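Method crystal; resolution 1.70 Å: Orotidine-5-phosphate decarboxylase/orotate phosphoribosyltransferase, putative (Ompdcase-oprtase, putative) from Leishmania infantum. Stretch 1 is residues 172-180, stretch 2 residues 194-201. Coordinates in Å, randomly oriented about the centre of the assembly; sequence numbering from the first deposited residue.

Stretch 1 (172-180) VGLVVGATD
Stretch 2 (194-201) LWFLVPGI

A single water extends the backbone ladder ahead of the direct bonds: it donates to Val 172 O (2.7 Å) and accepts from Trp 195 N (2.8 Å), linking groups that do not bond directly. Beyond it the pairing illustrates how parallel strands alternate their bonds. Strand 172-176 and the strand around 196-198 run in the same sense, their axes 26° apart and 4.5 Å at closest approach. Leu 174 pairs with Phe 196 (CA to CA 4.8 Å) and Val 175 with Leu 197 (4.7 Å, CA to CA), all four in extended conformation, with phi from -129° to -93° and psi from 119° to 145°.

Leu 174 N donates to Trp 195 O at 3.0 Å, Leu 197 N to Leu 174 O at 2.8 Å, and Val 176 N to Leu 197 O at 3.0 Å. Leu 174 and Leu 197 thus each bond through both N and O across the seam. Past Val 176, Ala 178 N still reaches Pro 199 O at 3.3 Å. Polarised CA-H groups supplement the ladder, as in Phe 196 CA to Leu 174 O, 3.2 Å.

Side chains divide by sheet face. Leu 174 (m, t) and Phe 196 (chi1 m, chi2 -9°) share one, CD1 of the leucine lying 4.0 Å from CE1 of the phenylalanine. Val 176 (t) lays CG2 over the ring face, 4.1 Å from the Phe 196 centroid, a CH-pi contact. On the other face, Val 175 (t) and Leu 197 (t, p) meet loosely, CG2 to CD2 at 4.3 Å.

At Gly 173 there is no room for a side chain on this backbone: an ideal CB would sit 3.0 Å from Trp 195 O, a clash. Beyond Val 176, Ala 178 CB packs 3.7 Å from both Val 198 CG1 and Ile 201 CG2, while Gly 200 turns with phi/psi 77°/50°.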

# COMPACT_ATOMS: atom_id res chain seq x y z
N VAL A 172 -10.77 -14.18 -1.77
CA VAL A 172 -10.87 -12.81 -1.28
C VAL A 172 -11.45 -12.77 0.13
O VAL A 172 -12.43 -13.46 0.44
CB VAL A 172 -11.72 -11.93 -2.23
CG1 VAL A 172 -11.76 -10.47 -1.76
CG2 VAL A 172 -11.17 -12.02 -3.64
N GLY A 173 -10.82 -11.97 0.98
CA GLY A 173 -11.30 -11.68 2.32
C GLY A 173 -11.34 -10.18 2.50
O GLY A 173 -10.94 -9.43 1.61
N LEU A 174 -11.82 -9.73 3.66
CA LEU A 174 -11.92 -8.31 3.96
C LEU A 174 -11.28 -7.99 5.29
O LEU A 174 -11.36 -8.78 6.22
CB LEU A 174 -13.38 -7.87 4.00
CG LEU A 174 -14.15 -7.92 2.68
CD1 LEU A 174 -15.63 -7.71 2.94
CD2 LEU A 174 -13.63 -6.86 1.73
N VAL A 175 -10.66 -6.81 5.39
CA VAL A 175 -10.18 -6.30 6.67
C VAL A 175 -11.27 -5.41 7.26
O VAL A 175 -11.65 -4.41 6.65
CB VAL A 175 -8.84 -5.51 6.55
CG1 VAL A 175 -8.36 -5.04 7.94
CG2 VAL A 175 -7.78 -6.37 5.88
N VAL A 176 -11.77 -5.79 8.43
CA VAL A 176 -12.90 -5.10 9.07
C VAL A 176 -12.61 -4.98 10.56
O VAL A 176 -12.48 -6.00 11.25
CB VAL A 176 -14.25 -5.85 8.86
CG1 VAL A 176 -15.44 -4.96 9.27
CG2 VAL A 176 -14.43 -6.31 7.42
N GLY A 177 -12.53 -3.75 11.05
CA GLY A 177 -12.20 -3.47 12.46
C GLY A 177 -13.24 -3.96 13.45
O GLY A 177 -14.41 -4.12 13.11
N ALA A 178 -12.80 -4.20 14.68
CA ALA A 178 -13.69 -4.70 15.75
C ALA A 178 -14.39 -3.58 16.53
O ALA A 178 -15.39 -3.83 17.21
CB ALA A 178 -12.91 -5.60 16.70
N THR A 179 -13.89 -2.35 16.41
CA THR A 179 -14.33 -1.22 17.25
C THR A 179 -15.75 -0.73 16.97
O THR A 179 -16.37 -0.10 17.83
CB THR A 179 -13.32 -0.03 17.19
OG1 THR A 179 -11.99 -0.53 17.33
CG2 THR A 179 -13.59 0.98 18.30
N ASP A 180 -16.27 -1.01 15.78
CA ASP A 180 -17.69 -0.76 15.50
C ASP A 180 -18.43 -2.00 14.99
O ASP A 180 -18.30 -2.36 13.81
CB ASP A 180 -17.89 0.42 14.55
CG ASP A 180 -19.36 0.79 14.38
OD1 ASP A 180 -20.14 0.64 15.36
OD2 ASP A 180 -19.74 1.23 13.28
N LEU A 194 -17.46 -14.20 2.99
CA LEU A 194 -16.03 -13.89 3.04
C LEU A 194 -15.46 -13.96 4.45
O LEU A 194 -16.14 -13.63 5.41
CB LEU A 194 -15.74 -12.51 2.45
CG LEU A 194 -16.21 -12.26 1.02
CD1 LEU A 194 -15.64 -10.94 0.54
CD2 LEU A 194 -15.82 -13.39 0.07
N TRP A 195 -14.21 -14.39 4.56
CA TRP A 195 -13.49 -14.29 5.82
C TRP A 195 -13.15 -12.83 6.09
O TRP A 195 -12.79 -12.09 5.16
CB TRP A 195 -12.19 -15.09 5.77
CG TRP A 195 -12.39 -16.53 6.11
CD1 TRP A 195 -12.79 -17.53 5.28
CD2 TRP A 195 -12.20 -17.12 7.40
NE1 TRP A 195 -12.85 -18.73 5.97
CE2 TRP A 195 -12.50 -18.50 7.27
CE3 TRP A 195 -11.81 -16.62 8.65
CZ2 TRP A 195 -12.41 -19.38 8.36
CZ3 TRP A 195 -11.73 -17.50 9.73
CH2 TRP A 195 -12.03 -18.87 9.57
N PHE A 196 -13.30 -12.42 7.34
CA PHE A 196 -12.87 -11.09 7.76
C PHE A 196 -11.61 -11.23 8.61
O PHE A 196 -11.54 -12.10 9.49
CB PHE A 196 -13.92 -10.36 8.61
CG PHE A 196 -15.25 -10.11 7.94
CD1 PHE A 196 -15.46 -10.34 6.58
CD2 PHE A 196 -16.30 -9.59 8.69
CE1 PHE A 196 -16.71 -10.10 6.00
CE2 PHE A 196 -17.55 -9.33 8.12
CZ PHE A 196 -17.75 -9.59 6.77
N LEU A 197 -10.62 -10.38 8.34
CA LEU A 197 -9.49 -10.23 9.24
C LEU A 197 -9.85 -9.05 10.12
O LEU A 197 -10.10 -7.95 9.62
CB LEU A 197 -8.20 -9.97 8.45
CG LEU A 197 -6.93 -9.65 9.25
CD1 LEU A 197 -6.50 -10.78 10.18
CD2 LEU A 197 -5.79 -9.29 8.29
N VAL A 198 -9.89 -9.29 11.43
CA VAL A 198 -10.50 -8.36 12.38
C VAL A 198 -9.47 -7.89 13.40
O VAL A 198 -9.22 -8.58 14.39
CB VAL A 198 -11.74 -9.02 13.07
CG1 VAL A 198 -12.42 -8.04 14.01
CG2 VAL A 198 -12.72 -9.49 12.02
N PRO A 199 -8.85 -6.72 13.15
CA PRO A 199 -7.88 -6.19 14.11
C PRO A 199 -8.51 -5.28 15.17
O PRO A 199 -9.60 -4.74 14.96
CB PRO A 199 -6.91 -5.41 13.22
CG PRO A 199 -7.69 -5.04 11.99
CD PRO A 199 -8.92 -5.91 11.92
N GLY A 200 -7.81 -5.15 16.30
CA GLY A 200 -8.13 -4.16 17.34
C GLY A 200 -9.31 -4.39 18.27
O GLY A 200 -10.13 -3.49 18.46
N ILE A 201 -9.39 -5.58 18.88
CA ILE A 201 -10.44 -5.86 19.88
C ILE A 201 -10.25 -5.09 21.20
O ILE A 201 -9.13 -4.77 21.58
CB ILE A 201 -10.62 -7.37 20.20
CG1 ILE A 201 -9.27 -8.05 20.47
CG2 ILE A 201 -11.40 -8.07 19.08
CD1 ILE A 201 -9.38 -9.29 21.35
O HOH W 1 -12.80 -15.35 2.29